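Local coordinates for protein putative polyketide synthase (Streptomyces coelicolor, PDB 1U0M) that catalyses the iterative condensation of five malonyl-CoA units and the Claisen and aldol cyclisations that turn the resulting pentaketide into 1,3,6,8-tetrahydroxynaphthalene, working as a homodimeric type III polyketide synthase, at residues E69-F73 / E74-K78; A99-L102 / A103-D107; A124-I127 / N128-F132; Y232-A236 / T237-F241. All coordinates share one frame; numbering follows the deposited sequence.

In the fold
The four local contacts form two touching pairs. Interactions 1 and 4 have centres about 12 Å apart and meet where Phe-73 packs on Ala-236, Thr-237 and Gly-238, and where His-70 lies against Thr-237; both also touch the second subunit. Interactions 2 and 3, with centres about 13 Å apart, meet through Phe-132, which packs on Ala-103 and Ile-106. Helix 73-99 connects the pairs, since interaction 1 starts it and interaction 2 follows its end, the two centres about 35 Å apart. Interaction 4 alone approaches the catalytic centre: the Phe-241 side chain is about 5 Å from that of Cys-146, probably the catalytic cysteine.

Interaction 1 (E69-F73 / E74-K78); sequences EHPGF and EDRNK
Arg-76, in the first turn of helix 73-99, folds back over the loop that leads into this helix and stacks on His-70, a local contact at the helix N-terminus. The guanidinium lies flat on the imidazole, planes 19° apart, and NH1 sits over the ring centre, 3.4 Å from His-70 CE1. A bend at chi2 (83°) turns the arginine chain back toward the loop, where it crosses Pro-71 at about a right angle, Arg-76 CD 3.5 Å from Pro-71 CD. Water 1 lies at the guanidinium edge, where it accepts a hydrogen bond from Arg-76 NE; it is 3.2 Å from Glu-69 O, to which it may donate. Arg-76 NH2 is hydrogen-bonded to Tyr-180 O, so the flat group is held by polar partners as well as the stack. Gly-72 is the N-cap, with a positive phi (103°) at which a side chain would jam against the preceding carbonyl. Its O accepts from Arg-76 N at 2.9 Å, and the next helical bond joins Asn-77 N to Phe-73 O at 2.7 Å. Water 2 bridges Pro-71 O and Asp-75 N, satisfying an amide of the first turn. Pro-71 CB meets Asp-75 CB at 3.8 Å. Phe-73 and Asn-77 point the same way, and both pack on Val-234 of the second subunit; Phe-73 also meets Phe-239, and Asn-77 ND2 is hydrogen-bonded to Phe-117 O.

Interaction 2 (A99-L102 / A103-D107); sequences AELL and ATDID
Leu-102 O accepts a hydrogen bond from Asp-105 N at 2.9 Å (N-H...O 167°), closing the short 3-10 segment 103-105, with the donor above the carbonyl plane and not on a lone pair. Just before this turn, Leu-101 reaches across to Asp-105. Its CD1 comes within 3.5 Å of Asp-105 CB, and the two side chains cross at about a right angle. Leu-101 CG stands beside the backbone N, and chi1 (-68°) and chi2 (-50°) together direct CD1 to the aspartate's methylene. The segment links helix 73-99 to strand 108-112 of the large mixed sheet. The helix ends in a Schellman motif whose C-prime residue, Glu-100, has positive phi: Leu-101 N bonds to Leu-96 O and Glu-100 N to Asp-97 O. Leu-102 turns its side chain over the 3-10 turn, beside Thr-104, but its placement is doubtful, because CG and CD2 are modelled too close to the Asp-105 carboxylate. Ile-106 is buried against Phe-132 and against Leu-169 and Val-204 of the sheet, while Asp-107 OD1 accepts a bond from Asn-167 N.

Interaction 3 (A124-I127 / N128-F132); sequences AWLI and NEMGF
Trp-125 and Glu-129, one turn apart on helix 122-129, meet with the carboxylate over a face of the indole. Glu-129 OE2 lies 3.6 Å from Trp-125 NE1, offset toward the rim, with the carboxylate and ring planes 34° apart. Trp-125 CG lies anti to the backbone N (chi1 -178°), beside the carbonyl carbon, and the bend of Glu-129 at chi2 (48°) brings the acid back over the ring. This is the looser, more solvent-facing side, and a crystal neighbour touching both residues may influence the pose of the acid. Lys-85 makes a cation-pi contact with the same indole, and Glu-227 of the second subunit packs on both residues. An alanine in place of Trp-125 is likely to leave Glu-129 without the surface it lies on and Lys-85 without its aromatic partner.

The tight side faces the protein. Leu-126 CD2 touches Met-130 SD at 3.8 Å, the two chains lying side by side and packing on Ile-92 of helix 73-99. Phe-132 CB meets Ile-127 CG1 at 4.0 Å, and its ring brings CD2 to 3.6 Å from Leu-126 O, with that oxygen at the ring edge. The helix, the crossover of the beta-alpha-beta unit 108-112/122-129/137-141, runs out here: Met-130 N bonds to Leu-126 O at 2.7 Å, Gly-131 takes positive phi, and a weak bond joins Phe-132 N to Ile-127 O. Apolar packing and backbone bonds together hold this exit, whereas a carboxylate over a pi face gains little by itself and probably relies on surrounding positive charge and solvent.

Interaction 4 (Y232-A236 / T237-F241); sequences YDVKA and TGFHF
Phe-239 CB is a bump set squarely over the face of the Tyr-232 ring, 3.6 Å from its centroid and only 4° off the ring normal. The Phe-239 ring is displaced toward the CE1 side of the tyrosine (Tyr-232 CE1 to Phe-239 CD2 3.7 Å) as an offset stack, planes at 20°. Val-234 fills the other flank of Phe-239: CG2 lies 3.9 Å from Phe-239 CD1. Past the Tyr-232 ring, Phe-241 CD1 meets Tyr-232 CE2 at 3.8 Å, and a glycerol is bound at Phe-241 N. Tyr-232 OH bonds to Cys-114 O. Tyr-232, Val-234, Phe-239 and Phe-241 share one face of a two-stranded antiparallel hairpin, joined by the type I turn 235-238; Asp-233 and His-240 form a hydrogen-bonded pair, with Asp-233 N to His-240 O at 2.7 Å. Gly-238 takes backbone angles that a side chain would not tolerate. On the other face, the extended Lys-235 chain crosses His-240 at about a right angle and sets CD over the imidazole face, offset toward the rim, in a CH-pi contact 3.5 Å from the centroid. A serine at Tyr-232 would probably open a gap beneath Phe-239 and leave Cys-114 O without its phenol donor. From the second subunit, Phe-117 stacks on Phe-239.

Interaction 1 (E69-F73 / E74-K78)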
loop_
_atom_site.group_PDB
_atom_site.type_symbol
_atom_site.label_atom_id
_atom_site.label_comp_id
_atom_site.label_asym_id
_atom_site.label_seq_id
_atom_site.Cartn_x
_atom_site.Cartn_y
_atom_site.Cartn_z
ATOM N N GLU A 69 -16.829 -21.688 -7.617
ATOM C CA GLU A 69 -18.051 -20.911 -7.477
ATOM C C GLU A 69 -17.703 -19.467 -7.141
ATOM O O GLU A 69 -16.674 -19.184 -6.520
ATOM C CB GLU A 69 -18.925 -21.484 -6.353
ATOM C CG GLU A 69 -19.381 -22.909 -6.578
ATOM C CD GLU A 69 -20.255 -23.057 -7.814
ATOM O OE1 GLU A 69 -20.583 -24.210 -8.184
ATOM O OE2 GLU A 69 -20.620 -22.023 -8.413
ATOM N N HIS A 70 -18.553 -18.545 -7.561
ATOM C CA HIS A 70 -18.313 -17.154 -7.238
ATOM C C HIS A 70 -19.517 -16.634 -6.462
ATOM O O HIS A 70 -20.544 -16.299 -7.045
ATOM C CB HIS A 70 -18.072 -16.324 -8.502
ATOM C CG HIS A 70 -17.502 -14.970 -8.220
ATOM N ND1 HIS A 70 -16.706 -14.292 -9.118
ATOM C CD2 HIS A 70 -17.634 -14.155 -7.146
ATOM C CE1 HIS A 70 -16.372 -13.119 -8.611
ATOM N NE2 HIS A 70 -16.925 -13.010 -7.415
ATOM N N PRO A 71 -19.404 -16.599 -5.120
ATOM C CA PRO A 71 -20.440 -16.140 -4.183
ATOM C C PRO A 71 -20.506 -14.626 -4.073
ATOM O O PRO A 71 -21.223 -14.087 -3.227
ATOM C CB PRO A 71 -20.005 -16.772 -2.868
ATOM C CG PRO A 71 -18.496 -16.648 -2.962
ATOM C CD PRO A 71 -18.233 -17.121 -4.386
ATOM N N GLY A 72 -19.750 -13.946 -4.931
ATOM C CA GLY A 72 -19.705 -12.498 -4.909
ATOM C C GLY A 72 -18.425 -12.014 -4.244
ATOM O O GLY A 72 -17.839 -12.714 -3.409
ATOM N N PHE A 73 -18.001 -10.812 -4.607
ATOM C CA PHE A 73 -16.777 -10.197 -4.079
ATOM C C PHE A 73 -16.843 -10.026 -2.554
ATOM O O PHE A 73 -15.843 -10.216 -1.857
ATOM C CB PHE A 73 -16.584 -8.839 -4.780
ATOM C CG PHE A 73 -15.303 -8.134 -4.440
ATOM C CD1 PHE A 73 -15.242 -6.739 -4.496
ATOM C CD2 PHE A 73 -14.158 -8.838 -4.094
ATOM C CE1 PHE A 73 -14.068 -6.060 -4.214
ATOM C CE2 PHE A 73 -12.979 -8.165 -3.807
ATOM C CZ PHE A 73 -12.932 -6.773 -3.868
ATOM N N GLU A 74 -18.017 -9.665 -2.032
ATOM C CA GLU A 74 -18.178 -9.487 -0.584
ATOM C C GLU A 74 -17.896 -10.805 0.143
ATOM O O GLU A 74 -17.098 -10.839 1.076
ATOM C CB GLU A 74 -19.589 -8.979 -0.239
ATOM C CG GLU A 74 -19.867 -8.934 1.271
ATOM C CD GLU A 74 -21.145 -8.183 1.659
ATOM O OE1 GLU A 74 -22.035 -7.998 0.797
ATOM O OE2 GLU A 74 -21.258 -7.797 2.850
ATOM N N ASP A 75 -18.528 -11.894 -0.279
ATOM C CA ASP A 75 -18.270 -13.183 0.373
ATOM C C ASP A 75 -16.836 -13.663 0.123
ATOM O O ASP A 75 -16.183 -14.196 1.017
ATOM C CB ASP A 75 -19.280 -14.251 -0.096
ATOM C CG ASP A 75 -20.657 -14.097 0.568
ATOM O OD1 ASP A 75 -20.833 -13.135 1.361
ATOM O OD2 ASP A 75 -21.560 -14.932 0.293
ATOM N N ARG A 76 -16.344 -13.464 -1.095
ATOM C CA ARG A 76 -14.980 -13.856 -1.447
ATOM C C ARG A 76 -14.026 -13.128 -0.493
ATOM O O ARG A 76 -13.160 -13.733 0.122
ATOM C CB ARG A 76 -14.666 -13.435 -2.900
ATOM C CG ARG A 76 -14.076 -14.523 -3.808
ATOM C CD ARG A 76 -15.172 -15.386 -4.372
ATOM N NE ARG A 76 -14.777 -16.391 -5.363
ATOM C CZ ARG A 76 -14.234 -16.138 -6.559
ATOM N NH1 ARG A 76 -13.973 -14.902 -6.950
ATOM N NH2 ARG A 76 -14.020 -17.136 -7.410
ATOM N N ASN A 77 -14.192 -11.817 -0.361
ATOM C CA ASN A 77 -13.301 -11.056 0.504
ATOM C C ASN A 77 -13.440 -11.463 1.976
ATOM O O ASN A 77 -12.491 -11.331 2.756
ATOM C CB ASN A 77 -13.548 -9.559 0.331
ATOM C CG ASN A 77 -12.303 -8.744 0.579
ATOM O OD1 ASN A 77 -11.352 -8.794 -0.202
ATOM N ND2 ASN A 77 -12.288 -8.002 1.679
ATOM N N LYS A 78 -14.623 -11.949 2.354
ATOM C CA LYS A 78 -14.843 -12.420 3.720
ATOM C C LYS A 78 -13.954 -13.658 3.883
ATOM O O LYS A 78 -13.251 -13.806 4.881
ATOM C CB LYS A 78 -16.310 -12.809 3.944
ATOM C CG LYS A 78 -17.068 -11.912 4.921
ATOM C CD LYS A 78 -17.561 -10.651 4.249
ATOM C CE LYS A 78 -18.907 -10.881 3.593
ATOM N NZ LYS A 78 -20.017 -10.963 4.587
HETATM O O HOH W 1 -14.841 -18.622 -4.001
HETATM O O HOH W 2 -20.625 -12.068 -1.885
#

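Interaction 2 (A99-L102 / A103-D107)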
loop_
_atom_site.group_PDB
_atom_site.type_symbol
_atom_site.label_atom_id
_atom_site.label_comp_id
_atom_site.label_asym_id
_atom_site.label_seq_id
_atom_site.Cartn_x
_atom_site.Cartn_y
_atom_site.Cartn_z
ATOM N N ALA A 99 14.896 -16.094 12.745
ATOM C CA ALA A 99 15.723 -14.898 12.844
ATOM C C ALA A 99 16.094 -14.675 14.307
ATOM O O ALA A 99 16.947 -13.848 14.634
ATOM C CB ALA A 99 14.971 -13.695 12.297
ATOM N N GLU A 100 15.444 -15.434 15.181
ATOM C CA GLU A 100 15.682 -15.342 16.613
ATOM C C GLU A 100 15.322 -13.960 17.145
ATOM O O GLU A 100 16.190 -13.131 17.426
ATOM C CB GLU A 100 17.142 -15.687 16.923
ATOM C CG GLU A 100 17.532 -17.079 16.429
ATOM C CD GLU A 100 18.968 -17.449 16.738
ATOM O OE1 GLU A 100 19.867 -16.623 16.471
ATOM O OE2 GLU A 100 19.199 -18.572 17.234
ATOM N N LEU A 101 14.014 -13.729 17.248
ATOM C CA LEU A 101 13.441 -12.491 17.757
ATOM C C LEU A 101 12.070 -12.836 18.284
ATOM O O LEU A 101 11.524 -13.898 17.991
ATOM C CB LEU A 101 13.245 -11.443 16.657
ATOM C CG LEU A 101 14.400 -10.752 15.946
ATOM C CD1 LEU A 101 15.365 -10.224 16.978
ATOM C CD2 LEU A 101 15.070 -11.714 14.998
ATOM N N LEU A 102 11.517 -11.922 19.063
ATOM C CA LEU A 102 10.181 -12.081 19.603
ATOM C C LEU A 102 9.350 -11.043 18.850
ATOM O O LEU A 102 9.904 -10.172 18.170
ATOM C CB LEU A 102 10.181 -11.784 21.102
ATOM C CG LEU A 102 11.125 -10.637 21.472
ATOM C CD1 LEU A 102 10.464 -9.703 22.463
ATOM C CD2 LEU A 102 12.420 -11.211 22.028
ATOM N N ALA A 103 8.032 -11.142 18.957
ATOM C CA ALA A 103 7.159 -10.196 18.283
ATOM C C ALA A 103 7.657 -8.776 18.528
ATOM O O ALA A 103 7.630 -7.923 17.637
ATOM C CB ALA A 103 5.739 -10.346 18.814
ATOM N N THR A 104 8.153 -8.553 19.740
ATOM C CA THR A 104 8.618 -7.243 20.160
ATOM C C THR A 104 9.960 -6.727 19.649
ATOM O O THR A 104 10.390 -5.647 20.040
ATOM C CB THR A 104 8.629 -7.155 21.689
ATOM O OG1 THR A 104 7.489 -7.850 22.210
ATOM C CG2 THR A 104 8.567 -5.702 22.130
ATOM N N ASP A 105 10.635 -7.464 18.783
ATOM C CA ASP A 105 11.910 -6.962 18.292
ATOM C C ASP A 105 11.783 -6.358 16.901
ATOM O O ASP A 105 12.768 -5.901 16.315
ATOM C CB ASP A 105 12.957 -8.078 18.300
ATOM C CG ASP A 105 13.659 -8.200 19.641
ATOM O OD1 ASP A 105 14.766 -7.635 19.784
ATOM O OD2 ASP A 105 13.098 -8.844 20.554
ATOM N N ILE A 106 10.557 -6.343 16.389
ATOM C CA ILE A 106 10.275 -5.808 15.062
ATOM C C ILE A 106 9.786 -4.367 15.165
ATOM O O ILE A 106 8.853 -4.070 15.911
ATOM C CB ILE A 106 9.196 -6.660 14.351
ATOM C CG1 ILE A 106 9.597 -8.141 14.379
ATOM C CG2 ILE A 106 9.002 -6.169 12.915
ATOM C CD1 ILE A 106 10.871 -8.461 13.618
ATOM N N ASP A 107 10.417 -3.473 14.413
ATOM C CA ASP A 107 10.037 -2.067 14.439
ATOM C C ASP A 107 9.040 -1.721 13.339
ATOM O O ASP A 107 8.314 -0.738 13.444
ATOM C CB ASP A 107 11.271 -1.168 14.284
ATOM C CG ASP A 107 12.336 -1.436 15.337
ATOM O OD1 ASP A 107 13.158 -2.356 15.134
ATOM O OD2 ASP A 107 12.350 -0.727 16.371
#

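Interaction 3 (A124-I127 / N128-F132)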
loop_
_atom_site.group_PDB
_atom_site.type_symbol
_atom_site.label_atom_id
_atom_site.label_comp_id
_atom_site.label_asym_id
_atom_site.label_seq_id
_atom_site.Cartn_x
_atom_site.Cartn_y
_atom_site.Cartn_z
ATOM N N ALA A 124 -2.827 -4.243 11.702
ATOM C CA ALA A 124 -3.452 -3.797 12.940
ATOM C C ALA A 124 -3.881 -4.978 13.804
ATOM O O ALA A 124 -3.585 -5.022 14.999
ATOM C CB ALA A 124 -4.650 -2.931 12.631
ATOM N N TRP A 125 -4.586 -5.927 13.193
ATOM C CA TRP A 125 -5.074 -7.112 13.896
ATOM C C TRP A 125 -3.900 -7.979 14.349
ATOM O O TRP A 125 -3.978 -8.647 15.371
ATOM C CB TRP A 125 -5.998 -7.915 12.980
ATOM C CG TRP A 125 -6.605 -9.141 13.602
ATOM C CD1 TRP A 125 -7.732 -9.203 14.375
ATOM C CD2 TRP A 125 -6.136 -10.490 13.468
ATOM N NE1 TRP A 125 -7.995 -10.508 14.726
ATOM C CE2 TRP A 125 -7.026 -11.317 14.183
ATOM C CE3 TRP A 125 -5.046 -11.078 12.814
ATOM C CZ2 TRP A 125 -6.864 -12.701 14.257
ATOM C CZ3 TRP A 125 -4.883 -12.457 12.888
ATOM C CH2 TRP A 125 -5.786 -13.252 13.606
ATOM N N LEU A 126 -2.812 -7.950 13.589
ATOM C CA LEU A 126 -1.621 -8.719 13.923
ATOM C C LEU A 126 -0.910 -8.150 15.145
ATOM O O LEU A 126 -0.450 -8.895 16.001
ATOM C CB LEU A 126 -0.653 -8.749 12.739
ATOM C CG LEU A 126 -0.944 -9.717 11.592
ATOM C CD1 LEU A 126 0.051 -9.478 10.449
ATOM C CD2 LEU A 126 -0.839 -11.145 12.104
ATOM N N ILE A 127 -0.805 -6.830 15.220
ATOM C CA ILE A 127 -0.157 -6.195 16.355
ATOM C C ILE A 127 -0.951 -6.530 17.618
ATOM O O ILE A 127 -0.373 -6.874 18.652
ATOM C CB ILE A 127 -0.082 -4.674 16.137
ATOM C CG1 ILE A 127 0.940 -4.394 15.040
ATOM C CG2 ILE A 127 0.265 -3.950 17.441
ATOM C CD1 ILE A 127 0.808 -3.038 14.429
ATOM N N ASN A 128 -2.276 -6.458 17.513
ATOM C CA ASN A 128 -3.167 -6.759 18.627
ATOM C C ASN A 128 -3.057 -8.191 19.143
ATOM O O ASN A 128 -2.946 -8.423 20.348
ATOM C CB ASN A 128 -4.626 -6.538 18.226
ATOM C CG ASN A 128 -5.119 -5.149 18.544
ATOM O OD1 ASN A 128 -5.174 -4.282 17.676
ATOM N ND2 ASN A 128 -5.480 -4.927 19.799
ATOM N N GLU A 129 -3.106 -9.150 18.224
ATOM C CA GLU A 129 -3.072 -10.558 18.590
ATOM C C GLU A 129 -1.691 -11.152 18.792
ATOM O O GLU A 129 -1.468 -11.899 19.736
ATOM C CB GLU A 129 -3.841 -11.378 17.544
ATOM C CG GLU A 129 -5.284 -11.737 17.931
ATOM C CD GLU A 129 -6.095 -10.553 18.450
ATOM O OE1 GLU A 129 -6.599 -10.642 19.590
ATOM O OE2 GLU A 129 -6.235 -9.545 17.722
ATOM N N MET A 130 -0.761 -10.827 17.910
ATOM C CA MET A 130 0.585 -11.370 18.023
ATOM C C MET A 130 1.369 -10.715 19.151
ATOM O O MET A 130 2.522 -11.063 19.402
ATOM C CB MET A 130 1.336 -11.183 16.711
ATOM C CG MET A 130 2.037 -12.422 16.226
ATOM S SD MET A 130 1.270 -12.994 14.735
ATOM C CE MET A 130 0.026 -14.020 15.391
ATOM N N GLY A 131 0.744 -9.757 19.820
ATOM C CA GLY A 131 1.416 -9.080 20.908
ATOM C C GLY A 131 2.597 -8.249 20.453
ATOM O O GLY A 131 3.557 -8.080 21.194
ATOM N N PHE A 132 2.541 -7.729 19.233
ATOM C CA PHE A 132 3.627 -6.900 18.730
ATOM C C PHE A 132 3.722 -5.581 19.500
ATOM O O PHE A 132 2.857 -5.247 20.313
ATOM C CB PHE A 132 3.417 -6.596 17.245
ATOM C CG PHE A 132 3.961 -7.646 16.326
ATOM C CD1 PHE A 132 5.285 -7.601 15.898
ATOM C CD2 PHE A 132 3.152 -8.685 15.887
ATOM C CE1 PHE A 132 5.792 -8.572 15.047
ATOM C CE2 PHE A 132 3.649 -9.662 15.036
ATOM C CZ PHE A 132 4.973 -9.604 14.615
#

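Interaction 4 (Y232-A236 / T237-F241)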
loop_
_atom_site.group_PDB
_atom_site.type_symbol
_atom_site.label_atom_id
_atom_site.label_comp_id
_atom_site.label_asym_id
_atom_site.label_seq_id
_atom_site.Cartn_x
_atom_site.Cartn_y
_atom_site.Cartn_z
ATOM N N TYR A 232 -4.997 -5.037 -12.922
ATOM C CA TYR A 232 -6.294 -5.476 -12.459
ATOM C C TYR A 232 -7.407 -4.638 -13.087
ATOM O O TYR A 232 -7.277 -3.433 -13.212
ATOM C CB TYR A 232 -6.389 -5.309 -10.931
ATOM C CG TYR A 232 -6.028 -6.519 -10.102
ATOM C CD1 TYR A 232 -5.699 -6.378 -8.757
ATOM C CD2 TYR A 232 -6.048 -7.799 -10.643
ATOM C CE1 TYR A 232 -5.403 -7.477 -7.965
ATOM C CE2 TYR A 232 -5.750 -8.915 -9.868
ATOM C CZ TYR A 232 -5.433 -8.745 -8.521
ATOM O OH TYR A 232 -5.178 -9.833 -7.717
ATOM N N ASP A 233 -8.478 -5.284 -13.517
ATOM C CA ASP A 233 -9.671 -4.562 -13.973
ATOM C C ASP A 233 -10.505 -4.716 -12.687
ATOM O O ASP A 233 -10.698 -5.834 -12.217
ATOM C CB ASP A 233 -10.375 -5.295 -15.123
ATOM C CG ASP A 233 -10.104 -4.659 -16.496
ATOM O OD1 ASP A 233 -10.425 -5.303 -17.516
ATOM O OD2 ASP A 233 -9.580 -3.530 -16.565
ATOM N N VAL A 234 -10.955 -3.613 -12.095
ATOM C CA VAL A 234 -11.728 -3.678 -10.846
ATOM C C VAL A 234 -13.227 -3.537 -11.087
ATOM O O VAL A 234 -13.721 -2.452 -11.398
ATOM C CB VAL A 234 -11.275 -2.590 -9.864
ATOM C CG1 VAL A 234 -12.087 -2.685 -8.571
ATOM C CG2 VAL A 234 -9.770 -2.746 -9.581
ATOM N N LYS A 235 -13.947 -4.638 -10.905
ATOM C CA LYS A 235 -15.384 -4.681 -11.147
ATOM C C LYS A 235 -16.211 -5.066 -9.925
ATOM O O LYS A 235 -15.683 -5.344 -8.854
ATOM C CB LYS A 235 -15.662 -5.694 -12.258
ATOM C CG LYS A 235 -14.905 -5.406 -13.536
ATOM C CD LYS A 235 -14.994 -6.542 -14.515
ATOM C CE LYS A 235 -14.257 -6.189 -15.806
ATOM N NZ LYS A 235 -14.533 -7.197 -16.843
ATOM N N ALA A 236 -17.523 -5.117 -10.117
ATOM C CA ALA A 236 -18.420 -5.498 -9.048
ATOM C C ALA A 236 -18.118 -6.937 -8.628
ATOM O O ALA A 236 -18.424 -7.335 -7.513
ATOM C CB ALA A 236 -19.847 -5.380 -9.524
ATOM N N THR A 237 -17.517 -7.710 -9.537
ATOM C CA THR A 237 -17.175 -9.109 -9.279
ATOM C C THR A 237 -15.819 -9.243 -8.597
ATOM O O THR A 237 -15.394 -10.337 -8.205
ATOM C CB THR A 237 -17.148 -9.918 -10.591
ATOM O OG1 THR A 237 -16.792 -9.051 -11.666
ATOM C CG2 THR A 237 -18.502 -10.536 -10.883
ATOM N N GLY A 238 -15.122 -8.125 -8.466
ATOM C CA GLY A 238 -13.836 -8.163 -7.811
ATOM C C GLY A 238 -12.699 -7.787 -8.722
ATOM O O GLY A 238 -12.848 -6.939 -9.599
ATOM N N PHE A 239 -11.561 -8.438 -8.518
ATOM C CA PHE A 239 -10.381 -8.149 -9.305
ATOM C C PHE A 239 -10.196 -9.122 -10.455
ATOM O O PHE A 239 -10.104 -10.337 -10.244
ATOM C CB PHE A 239 -9.136 -8.169 -8.406
ATOM C CG PHE A 239 -9.205 -7.199 -7.260
ATOM C CD1 PHE A 239 -9.855 -5.974 -7.407
ATOM C CD2 PHE A 239 -8.606 -7.496 -6.039
ATOM C CE1 PHE A 239 -9.906 -5.067 -6.359
ATOM C CE2 PHE A 239 -8.650 -6.597 -4.988
ATOM C CZ PHE A 239 -9.301 -5.378 -5.143
ATOM N N HIS A 240 -10.157 -8.572 -11.667
ATOM C CA HIS A 240 -9.953 -9.353 -12.880
ATOM C C HIS A 240 -8.519 -9.084 -13.350
ATOM O O HIS A 240 -8.163 -7.966 -13.720
ATOM C CB HIS A 240 -10.953 -8.939 -13.979
ATOM C CG HIS A 240 -12.379 -9.261 -13.658
ATOM N ND1 HIS A 240 -13.040 -8.722 -12.572
ATOM C CD2 HIS A 240 -13.285 -10.037 -14.302
ATOM C CE1 HIS A 240 -14.291 -9.148 -12.567
ATOM N NE2 HIS A 240 -14.466 -9.947 -13.605
ATOM N N PHE A 241 -7.703 -10.125 -13.321
ATOM C CA PHE A 241 -6.309 -10.025 -13.703
ATOM C C PHE A 241 -6.086 -10.009 -15.217
ATOM O O PHE A 241 -6.578 -10.876 -15.937
ATOM C CB PHE A 241 -5.531 -11.190 -13.080
ATOM C CG PHE A 241 -4.047 -11.049 -13.194
ATOM C CD1 PHE A 241 -3.399 -9.955 -12.627
ATOM C CD2 PHE A 241 -3.291 -12.002 -13.870
ATOM C CE1 PHE A 241 -2.013 -9.810 -12.729
ATOM C CE2 PHE A 241 -1.896 -11.859 -13.976
ATOM C CZ PHE A 241 -1.266 -10.767 -13.405
#